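Local coordinates for Oxidored_FMN domain-containing protein ([Pseudomonas] geniculata N1, PDB 6L6J) that oxidises the amine 6-hydroxypseudooxynicotine, binding FMN and a [4Fe-4S] cluster that probably carry the electrons, at residues A[4-7]-A[8-11]; A[200-203]-A[204-208]; A[559-563]-A[564-568]. All coordinates share one frame; numbering follows the deposited sequence.

Contact 1: residues A[4-7]-A[8-11]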
# COMPACT_ATOMS: atom_id res chain seq x y z
N PRO A 4 -25.67 -10.53 -14.92
CA PRO A 4 -26.35 -9.24 -15.06
C PRO A 4 -26.56 -8.47 -13.75
O PRO A 4 -26.95 -7.32 -13.83
CB PRO A 4 -27.74 -9.57 -15.66
CG PRO A 4 -27.61 -10.98 -16.15
CD PRO A 4 -26.58 -11.64 -15.25
N ARG A 5 -26.28 -9.09 -12.59
CA ARG A 5 -26.29 -8.39 -11.27
C ARG A 5 -25.24 -7.25 -11.29
O ARG A 5 -25.41 -6.28 -10.54
CB ARG A 5 -26.12 -9.38 -10.10
CG ARG A 5 -24.73 -9.99 -9.92
CD ARG A 5 -24.69 -11.16 -8.95
NE ARG A 5 -24.84 -12.48 -9.58
CZ ARG A 5 -23.99 -13.51 -9.45
NH1 ARG A 5 -22.90 -13.43 -8.72
NH2 ARG A 5 -24.23 -14.64 -10.08
N TYR A 6 -24.23 -7.33 -12.16
CA TYR A 6 -23.15 -6.33 -12.25
C TYR A 6 -23.40 -5.33 -13.39
O TYR A 6 -22.57 -4.39 -13.50
CB TYR A 6 -21.78 -7.02 -12.36
CG TYR A 6 -21.61 -8.04 -11.28
CD1 TYR A 6 -21.68 -7.70 -9.94
CD2 TYR A 6 -21.39 -9.37 -11.59
CE1 TYR A 6 -21.56 -8.66 -8.95
CE2 TYR A 6 -21.25 -10.34 -10.61
CZ TYR A 6 -21.35 -9.99 -9.28
OH TYR A 6 -21.21 -10.95 -8.31
N ASP A 7 -24.48 -5.48 -14.15
CA ASP A 7 -24.81 -4.56 -15.27
C ASP A 7 -24.65 -3.11 -14.79
O ASP A 7 -24.08 -2.29 -15.56
CB ASP A 7 -26.23 -4.79 -15.81
CG ASP A 7 -26.42 -6.00 -16.73
OD1 ASP A 7 -25.44 -6.69 -17.01
OD2 ASP A 7 -27.57 -6.26 -17.14
N ILE A 8 -25.13 -2.81 -13.58
CA ILE A 8 -25.18 -1.44 -12.96
C ILE A 8 -23.77 -0.83 -12.82
O ILE A 8 -23.61 0.42 -12.93
CB ILE A 8 -25.92 -1.47 -11.60
CG1 ILE A 8 -25.93 -0.09 -10.93
CG2 ILE A 8 -25.32 -2.52 -10.68
CD1 ILE A 8 -27.17 0.17 -10.11
N LEU A 9 -22.76 -1.67 -12.58
CA LEU A 9 -21.35 -1.21 -12.44
C LEU A 9 -20.80 -0.66 -13.76
O LEU A 9 -19.80 0.09 -13.68
CB LEU A 9 -20.49 -2.39 -11.98
CG LEU A 9 -20.76 -2.91 -10.58
CD1 LEU A 9 -19.64 -3.84 -10.18
CD2 LEU A 9 -20.91 -1.76 -9.59
N PHE A 10 -21.41 -1.01 -14.91
CA PHE A 10 -20.95 -0.68 -16.28
C PHE A 10 -21.82 0.39 -16.95
O PHE A 10 -21.56 0.72 -18.10
CB PHE A 10 -20.91 -1.94 -17.14
CG PHE A 10 -19.85 -2.90 -16.68
CD1 PHE A 10 -18.52 -2.73 -17.09
CD2 PHE A 10 -20.15 -3.91 -15.78
CE1 PHE A 10 -17.53 -3.60 -16.64
CE2 PHE A 10 -19.16 -4.78 -15.34
CZ PHE A 10 -17.85 -4.62 -15.76
N GLU A 11 -22.79 0.97 -16.25
CA GLU A 11 -23.60 2.07 -16.84
C GLU A 11 -22.68 3.28 -16.92
O GLU A 11 -21.91 3.50 -15.99
CB GLU A 11 -24.83 2.39 -15.99
CG GLU A 11 -25.66 1.18 -15.64
CD GLU A 11 -26.94 1.48 -14.89
OE1 GLU A 11 -27.27 2.68 -14.69
OE2 GLU A 11 -27.61 0.51 -14.52
O HOH W 1 -27.33 -4.87 -12.72
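Tyr6 and Asp7 offer their carbonyl oxygens to the residues three places further on, and the chain closes into a short 3-10 turn. Tyr6 O accepts from Leu9 N at 2.9 Å, and Asp7 O from Phe10 N at 3.0 Å. Tyr6 O also faces the edge of the Phe10 ring, whose CD2 is 3.4 Å from it.

The Tyr6 side chain leaves the turn. Its CD1 passes Leu9 CD1 at 4.4 Å, one face of its ring carries Arg5 CG, and its hydroxyl OH takes a bond from Arg5 NH1 at 3.0 Å while also meeting Asp303. Asp7 lies with CG anti to its carbonyl carbon (chi1 -77°), which turns the carboxylate back along the chain, where OD1 forms a salt bridge with Arg2; the same arginine makes a cation-pi contact with Phe10. At Ile8 the CG2 branch settles against Arg5 O at 3.8 Å. A water accepts from Ile8 N at 3.1 Å and donates to the carbonyl oxygen of Pro4, bridging two residues four places apart.

Tyr6, Ile8 and Leu9 rest on helix 302-310, and Tyr6 and Phe10 on helix 329-334. This is an N-terminal 3-10 turn, leading into strand 13-15 and packed on the outer helices of an FMN-binding TIM barrel.

Contact 2: residues A[200-203]-A[204-208]; sequences RVRL and LRETL
Three side-chain pairs four residues apart meet round successive sides of helix 197-215: Val201 with Arg205, Arg202 with Glu206 and Leu203 with Thr207. Leu203 O is gripped twice by Thr207, by OG1 at 2.8 Å and by N at 3.0 Å, the two donors arriving from opposite faces of the carbonyl plane. Thr207 turns OG1 back beside its own backbone N (chi1 -63°), which satisfies the buried hydroxyl within the helix and brings it to 3.7 Å from Leu203 CD1.

Arg202 and Glu206 touch through carbon: Arg202 CG packs on Glu206 CD at 3.5 Å, and their flat groups are turned 67° apart. The charged ends stay separated, Arg202 NH1 being 4.8 Å from Glu206 OE2, and a water bridges these two atoms. Arg205 folds at chi3 to lay NH1 3.6 Å from Val201 CG1.

Further out, the polar ends are fixed from the preceding loop and helix start: Arg202 NE bonds to Asp192 O and NH2 to Asn199, while Glu206 OE1 meets the hydroxyl of Tyr193. Another water sits between Arg200 O and Leu204 N. Helix 142-162 covers Leu203 and Thr207, and helix 241-249 receives Val201, Leu204 and Arg205. Helix 197-215 thus belongs to the outer layer of the TIM barrel, in the right-handed beta-alpha-beta crossover from strand 166-171 to strand 220-229.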
# COMPACT_ATOMS: atom_id res chain seq x y z
N ARG A 200 -12.79 30.79 6.73
CA ARG A 200 -11.85 29.63 6.65
C ARG A 200 -12.08 28.87 5.34
O ARG A 200 -11.11 28.33 4.79
CB ARG A 200 -11.97 28.77 7.91
CG ARG A 200 -11.09 29.28 9.05
CD ARG A 200 -11.58 28.94 10.45
NE ARG A 200 -12.16 27.60 10.46
CZ ARG A 200 -13.40 27.30 10.83
NH1 ARG A 200 -14.22 28.22 11.31
NH2 ARG A 200 -13.80 26.05 10.76
N VAL A 201 -13.31 28.87 4.82
CA VAL A 201 -13.69 28.12 3.59
C VAL A 201 -13.45 28.99 2.34
O VAL A 201 -13.43 28.43 1.25
CB VAL A 201 -15.15 27.63 3.66
CG1 VAL A 201 -16.14 28.68 3.17
CG2 VAL A 201 -15.32 26.32 2.90
N ARG A 202 -13.25 30.30 2.50
CA ARG A 202 -13.14 31.30 1.40
C ARG A 202 -12.10 30.84 0.36
O ARG A 202 -12.36 31.00 -0.87
CB ARG A 202 -12.75 32.67 1.97
CG ARG A 202 -12.62 33.77 0.91
CD ARG A 202 -12.39 35.17 1.48
NE ARG A 202 -13.20 35.43 2.65
CZ ARG A 202 -14.53 35.59 2.64
NH1 ARG A 202 -15.20 35.56 1.50
NH2 ARG A 202 -15.18 35.78 3.77
N LEU A 203 -10.95 30.33 0.79
CA LEU A 203 -9.87 30.03 -0.17
C LEU A 203 -10.30 28.85 -1.04
O LEU A 203 -10.09 28.91 -2.27
CB LEU A 203 -8.56 29.75 0.55
CG LEU A 203 -7.34 29.62 -0.36
CD1 LEU A 203 -7.37 30.65 -1.48
CD2 LEU A 203 -6.06 29.75 0.44
N LEU A 204 -10.91 27.82 -0.42
CA LEU A 204 -11.42 26.62 -1.12
C LEU A 204 -12.51 27.02 -2.13
O LEU A 204 -12.46 26.52 -3.26
CB LEU A 204 -11.97 25.59 -0.12
CG LEU A 204 -12.67 24.39 -0.78
CD1 LEU A 204 -11.72 23.65 -1.72
CD2 LEU A 204 -13.22 23.45 0.26
N ARG A 205 -13.47 27.86 -1.72
CA ARG A 205 -14.58 28.35 -2.59
C ARG A 205 -13.97 29.17 -3.74
O ARG A 205 -14.21 28.83 -4.90
CB ARG A 205 -15.61 29.13 -1.76
CG ARG A 205 -16.41 30.19 -2.51
CD ARG A 205 -17.18 31.12 -1.57
NE ARG A 205 -18.42 30.49 -1.10
CZ ARG A 205 -18.83 30.39 0.17
NH1 ARG A 205 -18.11 30.89 1.17
NH2 ARG A 205 -19.98 29.79 0.43
N GLU A 206 -13.20 30.22 -3.43
CA GLU A 206 -12.60 31.15 -4.43
C GLU A 206 -11.73 30.39 -5.46
O GLU A 206 -11.72 30.76 -6.62
CB GLU A 206 -11.73 32.20 -3.73
CG GLU A 206 -12.53 33.26 -3.00
CD GLU A 206 -11.64 34.32 -2.38
OE1 GLU A 206 -10.47 34.03 -2.09
OE2 GLU A 206 -12.13 35.46 -2.20
N THR A 207 -11.01 29.36 -5.04
CA THR A 207 -10.17 28.54 -5.93
C THR A 207 -11.09 27.77 -6.89
O THR A 207 -11.01 28.01 -8.13
CB THR A 207 -9.21 27.67 -5.10
OG1 THR A 207 -8.36 28.58 -4.39
CG2 THR A 207 -8.35 26.74 -5.93
N LEU A 208 -11.95 26.91 -6.33
CA LEU A 208 -12.91 26.04 -7.05
C LEU A 208 -13.62 26.80 -8.18
O LEU A 208 -13.67 26.26 -9.33
CB LEU A 208 -13.94 25.52 -6.05
CG LEU A 208 -15.03 24.63 -6.62
CD1 LEU A 208 -14.42 23.41 -7.30
CD2 LEU A 208 -16.00 24.20 -5.53
O HOH W 2 -10.17 26.90 2.35
O HOH W 3 -14.46 35.99 -1.51

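Contact 3: residues A[559-563]-A[564-568]; sequences PWTHN and TLEMV
Thr564 meets both Trp560 and Thr561 at the end of a short, weakly bonded helix, which closes in a Schellman-like ending, with its 6→1 backbone bond. Thr564 N donates to Trp560 O at 3.3 Å. The two side chains cross at about a right angle, Thr564 CG2 coming to 3.7 Å from Trp560 CD1. With chi1 at 65°, OG1 lies between backbone N and carbonyl carbon, beside Thr561 CA, and donates to the anti side of Glu566 OE1 at 2.9 Å. Replaced by an alanine, Thr564 would probably leave Glu566 OE1 without this hydroxyl donor and open a gap beside the Trp560 indole.

Leu565 takes the positive phi (58°) that turns the chain out of the helix, its side chain packing on Trp263 and Ala264. Glu566 N then supplies the 6→1 bond, reaching Thr561 O at 2.9 Å, while its carboxylate OE2 is held by Ser269 and Arg271. Met567 begins the next helix; its N makes a weak second bond to Thr561 O. Thr561 OG1, bonded to Ser558 O, lies 3.5 Å from Met567 CB, and the bent methionine tip brings CE to 3.4 Å from His562 CB.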
# COMPACT_ATOMS: atom_id res chain seq x y z
N PRO A 559 9.33 0.27 13.51
CA PRO A 559 9.68 1.45 12.70
C PRO A 559 9.10 1.45 11.28
O PRO A 559 8.62 2.49 10.83
CB PRO A 559 11.21 1.38 12.65
CG PRO A 559 11.55 0.81 13.99
CD PRO A 559 10.49 -0.23 14.27
N TRP A 560 9.13 0.28 10.64
CA TRP A 560 8.74 0.14 9.21
C TRP A 560 7.27 0.58 9.02
O TRP A 560 6.90 0.94 7.87
CB TRP A 560 8.96 -1.29 8.72
CG TRP A 560 8.67 -1.42 7.26
CD1 TRP A 560 7.67 -2.12 6.65
CD2 TRP A 560 9.36 -0.73 6.21
NE1 TRP A 560 7.71 -1.94 5.30
CE2 TRP A 560 8.74 -1.08 5.00
CE3 TRP A 560 10.46 0.13 6.18
CZ2 TRP A 560 9.20 -0.62 3.77
CZ3 TRP A 560 10.89 0.62 4.97
CH2 TRP A 560 10.26 0.25 3.78
N THR A 561 6.47 0.51 10.10
CA THR A 561 5.02 0.82 10.06
C THR A 561 4.81 2.33 9.89
O THR A 561 3.73 2.71 9.47
CB THR A 561 4.27 0.22 11.25
OG1 THR A 561 4.76 0.74 12.48
CG2 THR A 561 4.37 -1.29 11.25
N HIS A 562 5.82 3.16 10.14
CA HIS A 562 5.77 4.59 9.72
C HIS A 562 5.42 4.62 8.24
O HIS A 562 4.71 5.55 7.82
CB HIS A 562 7.10 5.30 9.98
CG HIS A 562 7.11 6.72 9.53
ND1 HIS A 562 6.29 7.69 10.11
CD2 HIS A 562 7.83 7.34 8.57
CE1 HIS A 562 6.51 8.85 9.51
NE2 HIS A 562 7.43 8.66 8.55
N ASN A 563 5.89 3.61 7.51
CA ASN A 563 5.86 3.52 6.02
C ASN A 563 4.61 2.77 5.54
O ASN A 563 4.11 3.11 4.47
CB ASN A 563 7.14 2.88 5.48
CG ASN A 563 8.38 3.73 5.72
OD1 ASN A 563 8.29 4.96 5.82
ND2 ASN A 563 9.53 3.07 5.81
N THR A 564 4.13 1.77 6.28
CA THR A 564 2.89 1.04 5.96
C THR A 564 1.70 1.80 6.55
O THR A 564 0.56 1.34 6.37
CB THR A 564 2.96 -0.39 6.51
OG1 THR A 564 3.00 -0.25 7.92
CG2 THR A 564 4.16 -1.18 6.02
N LEU A 565 1.95 2.93 7.23
CA LEU A 565 0.94 3.78 7.89
C LEU A 565 0.18 2.95 8.91
O LEU A 565 -1.06 3.07 8.97
CB LEU A 565 -0.02 4.35 6.84
CG LEU A 565 0.63 5.08 5.68
CD1 LEU A 565 -0.40 5.34 4.58
CD2 LEU A 565 1.28 6.37 6.14
N GLU A 566 0.89 2.13 9.68
CA GLU A 566 0.29 1.28 10.75
C GLU A 566 0.82 1.69 12.13
O GLU A 566 0.25 1.21 13.12
CB GLU A 566 0.57 -0.20 10.49
CG GLU A 566 -0.10 -0.72 9.23
CD GLU A 566 0.22 -2.18 8.94
OE1 GLU A 566 1.42 -2.51 8.73
OE2 GLU A 566 -0.72 -3.01 8.96
N MET A 567 1.84 2.54 12.22
CA MET A 567 2.47 2.83 13.54
C MET A 567 1.39 3.31 14.52
O MET A 567 1.25 2.70 15.58
CB MET A 567 3.59 3.88 13.49
CG MET A 567 4.59 3.67 14.64
SD MET A 567 5.79 4.99 14.93
CE MET A 567 6.49 5.12 13.29
N VAL A 568 0.63 4.34 14.13
CA VAL A 568 -0.37 4.99 15.03
C VAL A 568 -1.42 3.95 15.46
O VAL A 568 -1.94 4.07 16.56
CB VAL A 568 -0.99 6.22 14.35
CG1 VAL A 568 -1.77 5.82 13.09
CG2 VAL A 568 -1.87 7.02 15.29

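The three contacts follow one another along the chain without touching, their centres 33 to 38 Å apart. Contacts 1 and 2 both belong to the barrel part but lie on separate flanks, with nearest atoms about 23 Å apart; contact 1 lies away from the cofactor sites, whereas the Leu204 side chain of contact 2 lies about 13 Å from the FMN. Contact 3 comes from the second alpha/beta domain and is the one nearest the redox centres: the Leu565 side chain is about 6 Å from the FMN and that of Thr564 about 9 Å from the iron-sulfur cluster. Through Leu565, which packs on Trp263 and Ala264, residues 559-568 form part of the meeting of this domain with the barrel.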